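Local coordinates for protein MlnD (Bacillus methylotrophicus, PDB 5IL5) that forms the dehydratase domain of a trans-AT polyketide synthase linked to macrolactin, and probably removes water from carrier-bound hydroxyacyl intermediates during chain extension, at residues Y147-E155 against Y270-I278; D31-N39 against F48-L57. All coordinates share one frame; numbering follows the deposited sequence.

Contact 1: residues Y147-E155 against Y270-I278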
ATOM      1  N   TYR A 147     -10.737 -27.322   8.154  1.00 78.48           N
ATOM      2  CA  TYR A 147     -10.218 -28.650   7.877  1.00 71.02           C
ATOM      3  C   TYR A 147      -9.883 -29.305   9.203  1.00 67.16           C
ATOM      4  O   TYR A 147      -9.309 -28.661  10.088  1.00 64.78           O
ATOM      5  CB  TYR A 147      -8.950 -28.596   7.021  1.00 65.21           C
ATOM      6  CG  TYR A 147      -9.061 -27.747   5.784  1.00 59.94           C
ATOM      7  CD1 TYR A 147      -9.641 -28.240   4.630  1.00 58.52           C
ATOM      8  CD2 TYR A 147      -8.572 -26.452   5.770  1.00 56.46           C
ATOM      9  CE1 TYR A 147      -9.740 -27.462   3.494  1.00 55.73           C
ATOM     10  CE2 TYR A 147      -8.666 -25.670   4.642  1.00 53.98           C
ATOM     11  CZ  TYR A 147      -9.247 -26.176   3.510  1.00 53.38           C
ATOM     12  OH  TYR A 147      -9.331 -25.379   2.393  1.00 51.25           O
ATOM     13  N   GLU A 148     -10.197 -30.584   9.341  1.00 71.16           N
ATOM     14  CA  GLU A 148      -9.731 -31.313  10.506  1.00 68.18           C
ATOM     15  C   GLU A 148      -8.407 -31.970  10.172  1.00 65.22           C
ATOM     16  O   GLU A 148      -8.286 -32.682   9.169  1.00 65.90           O
ATOM     17  CB  GLU A 148     -10.748 -32.337  11.001  1.00 71.09           C
ATOM     18  CG  GLU A 148     -11.328 -31.897  12.332  1.00 71.56           C
ATOM     19  CD  GLU A 148     -10.314 -32.064  13.461  1.00 70.54           C
ATOM     20  OE1 GLU A 148      -9.430 -32.948  13.340  1.00 70.57           O
ATOM     21  OE2 GLU A 148     -10.386 -31.294  14.448  1.00 69.90           O
ATOM     22  N   ASN A 149      -7.410 -31.701  11.002  1.00 62.57           N
ATOM     23  CA  ASN A 149      -6.078 -32.213  10.761  1.00 60.37           C
ATOM     24  C   ASN A 149      -6.020 -33.691  11.129  1.00 61.96           C
ATOM     25  O   ASN A 149      -6.866 -34.216  11.860  1.00 64.52           O
ATOM     26  CB  ASN A 149      -5.047 -31.396  11.542  1.00 57.06           C
ATOM     27  CG  ASN A 149      -5.372 -31.292  13.016  1.00 58.27           C
ATOM     28  OD1 ASN A 149      -6.540 -31.249  13.406  1.00 60.39           O
ATOM     29  ND2 ASN A 149      -4.336 -31.169  13.838  1.00 56.72           N
ATOM     30  N   GLY A 150      -4.997 -34.356  10.615  1.00 50.49           N
ATOM     31  CA  GLY A 150      -4.798 -35.769  10.820  1.00 51.48           C
ATOM     32  C   GLY A 150      -3.823 -36.038  11.943  1.00 49.32           C
ATOM     33  O   GLY A 150      -3.535 -35.177  12.780  1.00 47.18           O
ATOM     34  N   ASN A 151      -3.302 -37.256  11.959  1.00 58.42           N
ATOM     35  CA  ASN A 151      -2.362 -37.645  12.995  1.00 57.52           C
ATOM     36  C   ASN A 151      -1.377 -38.633  12.407  1.00 56.65           C
ATOM     37  O   ASN A 151      -1.772 -39.593  11.738  1.00 60.00           O
ATOM     38  CB  ASN A 151      -3.075 -38.296  14.187  1.00 59.71           C
ATOM     39  CG  ASN A 151      -3.421 -37.309  15.280  1.00 59.64           C
ATOM     40  OD1 ASN A 151      -4.521 -36.747  15.313  1.00 60.90           O
ATOM     41  ND2 ASN A 151      -2.482 -37.102  16.198  1.00 57.05           N
ATOM     42  N   ILE A 152      -0.100 -38.391  12.669  1.00 41.14           N
ATOM     43  CA  ILE A 152       0.954 -39.343  12.368  1.00 40.57           C
ATOM     44  C   ILE A 152       1.265 -40.066  13.659  1.00 40.93           C
ATOM     45  O   ILE A 152       1.544 -39.432  14.685  1.00 40.15           O
ATOM     46  CB  ILE A 152       2.207 -38.656  11.801  1.00 39.42           C
ATOM     47  CG1 ILE A 152       1.841 -37.817  10.573  1.00 39.00           C
ATOM     48  CG2 ILE A 152       3.287 -39.697  11.501  1.00 40.21           C
ATOM     49  CD1 ILE A 152       1.371 -38.642   9.388  1.00 40.37           C
ATOM     50  N   HIS A 153       1.207 -41.386  13.617  1.00 49.35           N
ATOM     51  CA  HIS A 153       1.541 -42.182  14.784  1.00 48.85           C
ATOM     52  C   HIS A 153       3.059 -42.177  14.889  1.00 45.49           C
ATOM     53  O   HIS A 153       3.752 -42.753  14.044  1.00 44.97           O
ATOM     54  CB  HIS A 153       0.951 -43.581  14.629  1.00 51.49           C
ATOM     55  CG  HIS A 153       0.690 -44.283  15.924  1.00 52.29           C
ATOM     56  ND1 HIS A 153       0.903 -45.634  16.100  1.00 52.74           N
ATOM     57  CD2 HIS A 153       0.228 -43.819  17.109  1.00 52.78           C
ATOM     58  CE1 HIS A 153       0.579 -45.971  17.336  1.00 53.30           C
ATOM     59  NE2 HIS A 153       0.173 -44.887  17.970  1.00 53.40           N
ATOM     60  N   LEU A 154       3.582 -41.514  15.920  1.00 41.37           N
ATOM     61  CA  LEU A 154       5.016 -41.293  16.025  1.00 41.06           C
ATOM     62  C   LEU A 154       5.756 -42.454  16.664  1.00 42.26           C
ATOM     63  O   LEU A 154       6.977 -42.548  16.501  1.00 42.67           O
ATOM     64  CB  LEU A 154       5.315 -40.034  16.845  1.00 40.01           C
ATOM     65  CG  LEU A 154       4.789 -38.683  16.354  1.00 38.90           C
ATOM     66  CD1 LEU A 154       5.216 -37.572  17.293  1.00 38.38           C
ATOM     67  CD2 LEU A 154       5.266 -38.393  14.941  1.00 38.56           C
ATOM     68  N   GLU A 155       5.053 -43.342  17.365  1.00 66.07           N
ATOM     69  CA  GLU A 155       5.701 -44.356  18.195  1.00 68.08           C
ATOM     70  C   GLU A 155       6.770 -45.150  17.454  1.00 68.28           C
ATOM     71  O   GLU A 155       7.874 -45.310  17.999  1.00 68.70           O
ATOM     72  CB  GLU A 155       4.623 -45.276  18.790  1.00 70.41           C
ATOM     73  CG  GLU A 155       3.686 -44.636  19.845  1.00 70.81           C
ATOM     74  CD  GLU A 155       4.265 -43.427  20.548  1.00 69.51           C
ATOM     75  OE1 GLU A 155       5.330 -43.560  21.190  1.00 69.97           O
ATOM     76  OE2 GLU A 155       3.639 -42.347  20.456  1.00 68.15           O
ATOM     77  N   TYR A 270       4.779 -33.342   6.500  1.00 25.83           N
ATOM     78  CA  TYR A 270       3.914 -32.878   7.577  1.00 26.42           C
ATOM     79  C   TYR A 270       4.726 -32.242   8.696  1.00 25.85           C
ATOM     80  O   TYR A 270       5.778 -32.759   9.078  1.00 24.86           O
ATOM     81  CB  TYR A 270       3.092 -34.029   8.160  1.00 26.80           C
ATOM     82  CG  TYR A 270       2.308 -34.803   7.133  1.00 27.68           C
ATOM     83  CD1 TYR A 270       2.889 -35.835   6.411  1.00 27.33           C
ATOM     84  CD2 TYR A 270       0.983 -34.498   6.883  1.00 29.21           C
ATOM     85  CE1 TYR A 270       2.164 -36.544   5.472  1.00 28.53           C
ATOM     86  CE2 TYR A 270       0.253 -35.192   5.947  1.00 30.34           C
ATOM     87  CZ  TYR A 270       0.849 -36.214   5.240  1.00 30.03           C
ATOM     88  OH  TYR A 270       0.122 -36.912   4.303  1.00 31.53           O
ATOM     89  N   VAL A 271       4.227 -31.122   9.216  1.00 26.79           N
ATOM     90  CA  VAL A 271       4.717 -30.535  10.460  1.00 26.87           C
ATOM     91  C   VAL A 271       3.767 -30.956  11.572  1.00 27.64           C
ATOM     92  O   VAL A 271       2.544 -30.842  11.429  1.00 28.83           O
ATOM     93  CB  VAL A 271       4.815 -29.002  10.362  1.00 27.90           C
ATOM     94  CG1 VAL A 271       5.328 -28.409  11.670  1.00 28.38           C
ATOM     95  CG2 VAL A 271       5.716 -28.596   9.214  1.00 27.41           C
ATOM     96  N   LEU A 272       4.324 -31.429  12.683  1.00 27.21           N
ATOM     97  CA  LEU A 272       3.557 -32.093  13.727  1.00 27.92           C
ATOM     98  C   LEU A 272       3.809 -31.445  15.081  1.00 28.79           C
ATOM     99  O   LEU A 272       4.889 -30.912  15.335  1.00 28.40           O
ATOM    100  CB  LEU A 272       3.931 -33.572  13.802  1.00 26.92           C
ATOM    101  CG  LEU A 272       4.088 -34.277  12.457  1.00 26.10           C
ATOM    102  CD1 LEU A 272       4.618 -35.659  12.677  1.00 25.44           C
ATOM    103  CD2 LEU A 272       2.752 -34.335  11.742  1.00 27.17           C
ATOM    104  N   ASP A 273       2.813 -31.520  15.961  1.00 30.23           N
ATOM    105  CA  ASP A 273       2.983 -31.055  17.333  1.00 31.42           C
ATOM    106  C   ASP A 273       3.714 -32.126  18.147  1.00 30.65           C
ATOM    107  O   ASP A 273       4.192 -33.134  17.617  1.00 29.18           O
ATOM    108  CB  ASP A 273       1.632 -30.691  17.949  1.00 33.64           C
ATOM    109  CG  ASP A 273       0.675 -31.860  18.000  1.00 33.91           C
ATOM    110  OD1 ASP A 273       1.134 -33.017  18.013  1.00 32.67           O
ATOM    111  OD2 ASP A 273      -0.545 -31.616  18.041  1.00 35.64           O
ATOM    112  N   ASN A 274       3.802 -31.919  19.463  1.00 31.94           N
ATOM    113  CA  ASN A 274       4.550 -32.843  20.307  1.00 31.51           C
ATOM    114  C   ASN A 274       3.960 -34.250  20.311  1.00 31.25           C
ATOM    115  O   ASN A 274       4.640 -35.188  20.746  1.00 30.69           O
ATOM    116  CB  ASN A 274       4.625 -32.304  21.739  1.00 33.44           C
ATOM    117  CG  ASN A 274       3.262 -31.956  22.306  1.00 35.64           C
ATOM    118  OD1 ASN A 274       2.237 -32.422  21.822  1.00 35.73           O
ATOM    119  ND2 ASN A 274       3.250 -31.158  23.362  1.00 37.74           N
ATOM    120  N   ALA A 275       2.724 -34.426  19.835  1.00 31.89           N
ATOM    121  CA  ALA A 275       2.072 -35.730  19.860  1.00 32.12           C
ATOM    122  C   ALA A 275       1.704 -36.232  18.466  1.00 31.19           C
ATOM    123  O   ALA A 275       0.867 -37.134  18.343  1.00 31.94           O
ATOM    124  CB  ALA A 275       0.829 -35.689  20.748  1.00 34.43           C
ATOM    125  N   GLY A 276       2.300 -35.679  17.409  1.00 30.43           N
ATOM    126  CA  GLY A 276       1.947 -36.102  16.070  1.00 29.88           C
ATOM    127  C   GLY A 276       0.843 -35.329  15.379  1.00 30.90           C
ATOM    128  O   GLY A 276       0.593 -35.584  14.194  1.00 30.60           O
ATOM    129  N   GLY A 277       0.139 -34.443  16.077  1.00 31.83           N
ATOM    130  CA  GLY A 277      -0.992 -33.761  15.466  1.00 33.18           C
ATOM    131  C   GLY A 277      -0.510 -32.883  14.315  1.00 32.30           C
ATOM    132  O   GLY A 277       0.399 -32.062  14.479  1.00 31.66           O
ATOM    133  N   ILE A 278      -1.123 -33.049  13.145  1.00 32.53           N
ATOM    134  CA  ILE A 278      -0.637 -32.373  11.947  1.00 31.79           C
ATOM    135  C   ILE A 278      -0.974 -30.888  12.014  1.00 33.06           C
ATOM    136  O   ILE A 278      -2.146 -30.501  12.104  1.00 34.95           O
ATOM    137  CB  ILE A 278      -1.211 -33.018  10.679  1.00 32.02           C
ATOM    138  CG1 ILE A 278      -0.742 -34.475  10.572  1.00 31.00           C
ATOM    139  CG2 ILE A 278      -0.779 -32.228   9.445  1.00 31.63           C
ATOM    140  CD1 ILE A 278      -1.448 -35.305   9.498  1.00 31.82           C
TER

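Contact 2: residues D31-N39 against F48-L57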
ATOM      1  N   ASP A  31       6.763  -1.718   8.057  1.00 68.85           N
ATOM      2  CA  ASP A  31       6.668  -3.020   7.405  1.00 65.16           C
ATOM      3  C   ASP A  31       5.326  -3.690   7.656  1.00 62.37           C
ATOM      4  O   ASP A  31       4.815  -3.696   8.778  1.00 63.59           O
ATOM      5  CB  ASP A  31       7.793  -3.951   7.874  1.00 48.86           C
ATOM      6  CG  ASP A  31       9.119  -3.664   7.183  1.00 49.76           C
ATOM      7  OD1 ASP A  31       9.294  -2.535   6.674  1.00 50.45           O
ATOM      8  OD2 ASP A  31       9.983  -4.578   7.154  1.00 49.88           O
ATOM      9  N   LEU A  32       4.765  -4.262   6.591  1.00 36.88           N
ATOM     10  CA  LEU A  32       3.585  -5.102   6.711  1.00 36.43           C
ATOM     11  C   LEU A  32       3.913  -6.496   7.239  1.00 36.62           C
ATOM     12  O   LEU A  32       3.023  -7.174   7.766  1.00 36.77           O
ATOM     13  CB  LEU A  32       2.887  -5.213   5.358  1.00 35.26           C
ATOM     14  CG  LEU A  32       2.318  -3.912   4.799  1.00 35.02           C
ATOM     15  CD1 LEU A  32       1.988  -4.064   3.325  1.00 33.97           C
ATOM     16  CD2 LEU A  32       1.081  -3.531   5.585  1.00 35.41           C
ATOM     17  N   HIS A  33       5.160  -6.937   7.124  1.00 36.76           N
ATOM     18  CA  HIS A  33       5.529  -8.305   7.463  1.00 36.88           C
ATOM     19  C   HIS A  33       7.051  -8.412   7.378  1.00 37.24           C
ATOM     20  O   HIS A  33       7.681  -7.625   6.669  1.00 37.12           O
ATOM     21  CB  HIS A  33       4.837  -9.298   6.512  1.00 35.92           C
ATOM     22  CG  HIS A  33       5.144 -10.744   6.747  1.00 36.06           C
ATOM     23  ND1 HIS A  33       6.268 -11.373   6.255  1.00 35.96           N
ATOM     24  CD2 HIS A  33       4.426 -11.701   7.379  1.00 36.38           C
ATOM     25  CE1 HIS A  33       6.234 -12.652   6.588  1.00 36.16           C
ATOM     26  NE2 HIS A  33       5.128 -12.874   7.273  1.00 36.44           N
ATOM     27  N   PRO A  34       7.664  -9.356   8.103  1.00 37.82           N
ATOM     28  CA  PRO A  34       9.132  -9.475   8.035  1.00 38.27           C
ATOM     29  C   PRO A  34       9.687  -9.566   6.617  1.00 37.52           C
ATOM     30  O   PRO A  34      10.840  -9.174   6.388  1.00 38.00           O
ATOM     31  CB  PRO A  34       9.419 -10.760   8.831  1.00 38.75           C
ATOM     32  CG  PRO A  34       8.151 -11.102   9.568  1.00 38.86           C
ATOM     33  CD  PRO A  34       7.139 -10.029   9.302  1.00 38.50           C
ATOM     34  N   TYR A  35       8.914 -10.086   5.663  1.00 36.54           N
ATOM     35  CA  TYR A  35       9.338 -10.168   4.275  1.00 35.95           C
ATOM     36  C   TYR A  35       8.600  -9.202   3.358  1.00 35.32           C
ATOM     37  O   TYR A  35       8.933  -9.134   2.172  1.00 34.97           O
ATOM     38  CB  TYR A  35       9.156 -11.594   3.731  1.00 35.49           C
ATOM     39  CG  TYR A  35       9.625 -12.716   4.632  1.00 36.05           C
ATOM     40  CD1 TYR A  35      10.831 -12.639   5.315  1.00 36.89           C
ATOM     41  CD2 TYR A  35       8.882 -13.881   4.752  1.00 35.84           C
ATOM     42  CE1 TYR A  35      11.262 -13.676   6.120  1.00 37.44           C
ATOM     43  CE2 TYR A  35       9.307 -14.920   5.550  1.00 36.42           C
ATOM     44  CZ  TYR A  35      10.498 -14.814   6.229  1.00 37.18           C
ATOM     45  OH  TYR A  35      10.921 -15.850   7.023  1.00 37.81           O
ATOM     46  N   ILE A  36       7.614  -8.462   3.860  1.00 35.26           N
ATOM     47  CA  ILE A  36       6.827  -7.532   3.049  1.00 34.70           C
ATOM     48  C   ILE A  36       6.940  -6.146   3.671  1.00 35.33           C
ATOM     49  O   ILE A  36       6.543  -5.945   4.825  1.00 35.87           O
ATOM     50  CB  ILE A  36       5.354  -7.971   2.929  1.00 34.07           C
ATOM     51  CG1 ILE A  36       5.257  -9.405   2.380  1.00 33.67           C
ATOM     52  CG2 ILE A  36       4.563  -7.001   2.063  1.00 33.52           C
ATOM     53  CD1 ILE A  36       3.867 -10.018   2.498  1.00 33.38           C
ATOM     54  N   SER A  37       7.485  -5.194   2.912  1.00 38.85           N
ATOM     55  CA  SER A  37       7.742  -3.868   3.461  1.00 39.66           C
ATOM     56  C   SER A  37       6.558  -2.922   3.304  1.00 39.31           C
ATOM     57  O   SER A  37       6.299  -2.111   4.200  1.00 40.00           O
ATOM     58  CB  SER A  37       8.989  -3.257   2.813  1.00 40.23           C
ATOM     59  OG  SER A  37       8.798  -2.989   1.439  1.00 39.60           O
ATOM     60  N   CYS A  38       5.826  -2.998   2.197  1.00 34.94           N
ATOM     61  CA  CYS A  38       4.725  -2.070   1.983  1.00 34.64           C
ATOM     62  C   CYS A  38       3.842  -2.566   0.850  1.00 33.60           C
ATOM     63  O   CYS A  38       4.192  -3.491   0.115  1.00 33.19           O
ATOM     64  CB  CYS A  38       5.243  -0.663   1.677  1.00 35.22           C
ATOM     65  SG  CYS A  38       6.293  -0.550   0.221  1.00 35.16           S
ATOM     66  N   ASN A  39       2.687  -1.911   0.717  1.00 33.46           N
ATOM     67  CA  ASN A  39       1.705  -2.201  -0.322  1.00 32.62           C
ATOM     68  C   ASN A  39       1.912  -1.229  -1.479  1.00 32.49           C
ATOM     69  O   ASN A  39       1.894  -0.011  -1.280  1.00 32.90           O
ATOM     70  CB  ASN A  39       0.289  -2.095   0.245  1.00 32.51           C
ATOM     71  CG  ASN A  39      -0.778  -2.411  -0.778  1.00 31.79           C
ATOM     72  OD1 ASN A  39      -0.551  -2.326  -1.987  1.00 31.39           O
ATOM     73  ND2 ASN A  39      -1.945  -2.817  -0.298  1.00 31.76           N
ATOM     74  N   PHE A  48       2.509  -6.189  -3.585  1.00 31.19           N
ATOM     75  CA  PHE A  48       3.288  -5.776  -2.428  1.00 31.70           C
ATOM     76  C   PHE A  48       4.774  -5.871  -2.746  1.00 32.16           C
ATOM     77  O   PHE A  48       5.196  -6.665  -3.590  1.00 32.11           O
ATOM     78  CB  PHE A  48       3.004  -6.652  -1.198  1.00 31.87           C
ATOM     79  CG  PHE A  48       1.566  -6.676  -0.754  1.00 31.66           C
ATOM     80  CD1 PHE A  48       0.644  -7.509  -1.361  1.00 31.29           C
ATOM     81  CD2 PHE A  48       1.156  -5.910   0.320  1.00 32.03           C
ATOM     82  CE1 PHE A  48      -0.668  -7.545  -0.930  1.00 31.28           C
ATOM     83  CE2 PHE A  48      -0.153  -5.944   0.754  1.00 32.02           C
ATOM     84  CZ  PHE A  48      -1.062  -6.764   0.131  1.00 31.64           C
ATOM     85  N   LEU A  49       5.566  -5.059  -2.049  1.00 33.29           N
ATOM     86  CA  LEU A  49       7.018  -5.051  -2.199  1.00 33.96           C
ATOM     87  C   LEU A  49       7.656  -6.032  -1.212  1.00 34.31           C
ATOM     88  O   LEU A  49       7.409  -5.954  -0.004  1.00 34.54           O
ATOM     89  CB  LEU A  49       7.554  -3.640  -1.962  1.00 34.65           C
ATOM     90  CG  LEU A  49       8.963  -3.303  -2.450  1.00 35.51           C
ATOM     91  CD1 LEU A  49       9.104  -1.798  -2.502  1.00 36.13           C
ATOM     92  CD2 LEU A  49      10.048  -3.904  -1.587  1.00 36.21           C
ATOM     93  N   ILE A  50       8.473  -6.943  -1.721  1.00 33.94           N
ATOM     94  CA  ILE A  50       9.175  -7.920  -0.895  1.00 34.33           C
ATOM     95  C   ILE A  50      10.567  -7.390  -0.584  1.00 35.31           C
ATOM     96  O   ILE A  50      11.265  -6.885  -1.473  1.00 35.69           O
ATOM     97  CB  ILE A  50       9.270  -9.281  -1.614  1.00 34.07           C
ATOM     98  CG1 ILE A  50       7.885  -9.820  -1.991  1.00 33.29           C
ATOM     99  CG2 ILE A  50      10.056 -10.287  -0.762  1.00 34.54           C
ATOM    100  CD1 ILE A  50       7.192 -10.604  -0.908  1.00 33.18           C
ATOM    101  N   ASN A  51      11.006  -7.549   0.663  1.00 49.65           N
ATOM    102  CA  ASN A  51      12.371  -7.181   1.029  1.00 50.82           C
ATOM    103  C   ASN A  51      12.863  -8.163   2.081  1.00 50.32           C
ATOM    104  O   ASN A  51      12.419  -8.116   3.231  1.00 49.72           O
ATOM    105  CB  ASN A  51      12.456  -5.742   1.533  1.00 51.68           C
ATOM    106  CG  ASN A  51      13.874  -5.343   1.877  1.00 53.06           C
ATOM    107  OD1 ASN A  51      14.838  -5.969   1.409  1.00 53.63           O
ATOM    108  ND2 ASN A  51      14.020  -4.270   2.653  1.00 53.75           N
ATOM    109  N   VAL A  52      13.786  -9.038   1.682  1.00 43.29           N
ATOM    110  CA  VAL A  52      14.421 -10.005   2.566  1.00 43.03           C
ATOM    111  C   VAL A  52      15.915  -9.744   2.707  1.00 44.49           C
ATOM    112  O   VAL A  52      16.659 -10.627   3.133  1.00 44.56           O
ATOM    113  CB  VAL A  52      14.170 -11.449   2.089  1.00 42.16           C
ATOM    114  CG1 VAL A  52      12.697 -11.794   2.185  1.00 40.77           C
ATOM    115  CG2 VAL A  52      14.692 -11.644   0.675  1.00 42.93           C
ATOM    116  N   SER A  53      16.371  -8.554   2.318  1.00 45.47           N
ATOM    117  CA  SER A  53      17.783  -8.212   2.418  1.00 47.07           C
ATOM    118  C   SER A  53      18.314  -8.456   3.829  1.00 47.09           C
ATOM    119  O   SER A  53      19.338  -9.123   4.015  1.00 47.70           O
ATOM    120  CB  SER A  53      17.973  -6.752   1.999  1.00 48.36           C
ATOM    121  OG  SER A  53      19.332  -6.358   2.040  1.00 50.10           O
ATOM    122  N   ASP A  54      17.621  -7.927   4.839  1.00 46.48           N
ATOM    123  CA  ASP A  54      18.118  -7.895   6.211  1.00 46.73           C
ATOM    124  C   ASP A  54      17.676  -9.088   7.061  1.00 45.37           C
ATOM    125  O   ASP A  54      17.820  -9.043   8.287  1.00 45.36           O
ATOM    126  CB  ASP A  54      17.685  -6.591   6.885  1.00 47.07           C
ATOM    127  CG  ASP A  54      18.457  -5.392   6.371  1.00 48.82           C
ATOM    128  OD1 ASP A  54      19.619  -5.582   5.931  1.00 50.03           O
ATOM    129  OD2 ASP A  54      17.900  -4.270   6.409  1.00 49.07           O
ATOM    130  N   THR A  55      17.129 -10.138   6.452  1.00 44.29           N
ATOM    131  CA  THR A  55      16.977 -11.425   7.116  1.00 43.29           C
ATOM    132  C   THR A  55      18.278 -12.208   6.989  1.00 44.13           C
ATOM    133  O   THR A  55      19.000 -12.090   5.994  1.00 45.11           O
ATOM    134  CB  THR A  55      15.837 -12.240   6.506  1.00 41.90           C
ATOM    135  OG1 THR A  55      16.308 -12.886   5.320  1.00 42.22           O
ATOM    136  CG2 THR A  55      14.651 -11.364   6.149  1.00 41.41           C
ATOM    137  N   GLY A  56      18.571 -13.028   7.995  1.00 43.81           N
ATOM    138  CA  GLY A  56      19.850 -13.713   7.996  1.00 44.75           C
ATOM    139  C   GLY A  56      19.779 -15.064   7.321  1.00 44.11           C
ATOM    140  O   GLY A  56      20.623 -15.933   7.554  1.00 44.54           O
ATOM    141  N   LEU A  57      18.805 -15.222   6.432  1.00 43.21           N
ATOM    142  CA  LEU A  57      18.385 -16.523   5.933  1.00 42.31           C
ATOM    143  C   LEU A  57      18.902 -16.715   4.514  1.00 43.07           C
ATOM    144  O   LEU A  57      18.513 -15.973   3.605  1.00 43.25           O
ATOM    145  CB  LEU A  57      16.860 -16.639   5.972  1.00 40.83           C
ATOM    146  CG  LEU A  57      16.160 -16.114   7.234  1.00 40.21           C
ATOM    147  CD1 LEU A  57      14.684 -15.891   6.956  1.00 39.12           C
ATOM    148  CD2 LEU A  57      16.337 -17.051   8.419  1.00 39.79           C
TER

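Contact 1: residues Y147-E155 against Y270-I278
Ile152 lays its CG1-CD1 arm across Leu272, CG1 standing 3.8 Å from Leu272 CD2, and its terminal CD1 sits over one face of the Tyr270 ring. The two aliphatic side chains cross at about a right angle. Placing CG1 beside the backbone N (chi1 -55°) brings this arm onto Leu272 and leaves CG2 beside the carbonyl carbon. Leu154 reaches the same leucine from farther along the chain: its CD2 touches Leu272 CD1 at 3.6 Å as the two side chains slide past each other in opposite directions, while its other branch rests on the backbone of Gly276. Ile278 turns CD1 against the backbone of Gly150.

Backbone bonds flank this apolar patch at the single bridge of Asn151 with Gly277. Ile278 N donates to Gly150 O (3.2 Å) and Ile152 N to Gly276 O (3.3 Å), both nearly straight at hydrogen. A side chain adds a third link, Asn149 ND2 to Ile278 O at 2.9 Å, more bent at 145°. At the type I turn of Asp273 to Gly276, Asp273 OD1 accepts Ala275 N, which makes an Asx turn, and also Gly277 N from the opposite face of the carboxylate plane. Tyr256 of strand 254-258 packs on Ile152, Tyr270 and Leu272. The chemistry implies that an irregular connecting segment is held to the hairpin by two main-chain hydrogen bonds and one side-chain amide, with aliphatic packing beside them.

Contact 2: residues D31-N39 against F48-L57
A beta hairpin of the N-terminal hotdog fold, strand 36-39 paired with strand 46-50, organises this contact, and a beta bulge interrupts its antiparallel register. Ile36 faces Ile50 and Asn39 faces Phe48 as non-hydrogen-bonded pairs, but between them Ser37 and Cys38 together stand opposite the single residue Leu49. Leu49 is held at both polar atoms: its O accepts from Ser37 N and its N donates to Cys38 O, each at 3.0 Å. Beyond the bulge, Asn51 N donates to Tyr35 O, 3.0 Å away.

On the face carrying Ile36, Asn39, Phe48 and Ile50, the Phe48 ring is bordered at its edge by Leu32 CD1, 3.6 Å from Phe48 CD2, while Ile36 CG2 meets Phe48 CB, also at 3.6 Å. Met84 of helix 74-86 touches both Leu32 and Phe48, and so joins this face to the helix packed against the hotdog sheet. Leu49 lies on the other face, its CD2 beside Ser37 OG and its CB near Cys38 SG.

Just before its strand, Tyr35 packs its side chain across residues that follow strand 46-50. Val52 CG1 lies 3.7 Å from Tyr35 CD1, Thr55 CG2 comes to the ring edge, and Leu57 CD1 approaches the phenol oxygen. Asn39 marks the subunit boundary: its OD1 bonds to Ser41 OG of the same chain, and its ND2 makes a weak bond to Ser41 O of the second subunit. With CG anti to the backbone N (chi1 -179°), the amide lies beside the aromatic ring, Asn39 ND2 3.8 Å from Phe48 CE2 and the two planes 40° apart.

How the contacts relate
From the N terminus, contact 2 closes first, a short hairpin loop with eight residues between its segments. Contact 1 closes far later, spanning 114 residues from the connection after strand 134-140 to the turn between strands 266-272 and 278-286. The two loops follow in series, neither enclosing nor crossing the other. Contacts 1 and 2 lie on opposite sides of the chain's centre, with the centres of contacts 1 and 2 about 31 Å apart and their nearest atoms about 14 Å apart. Local pairing in contact 2 forms an outer edge of the N-terminal hotdog sheet within this chain, whereas contact 1 fastens that later connection onto the C-terminal hotdog fold, illustrating short-range and long-range closure within a double-hotdog domain.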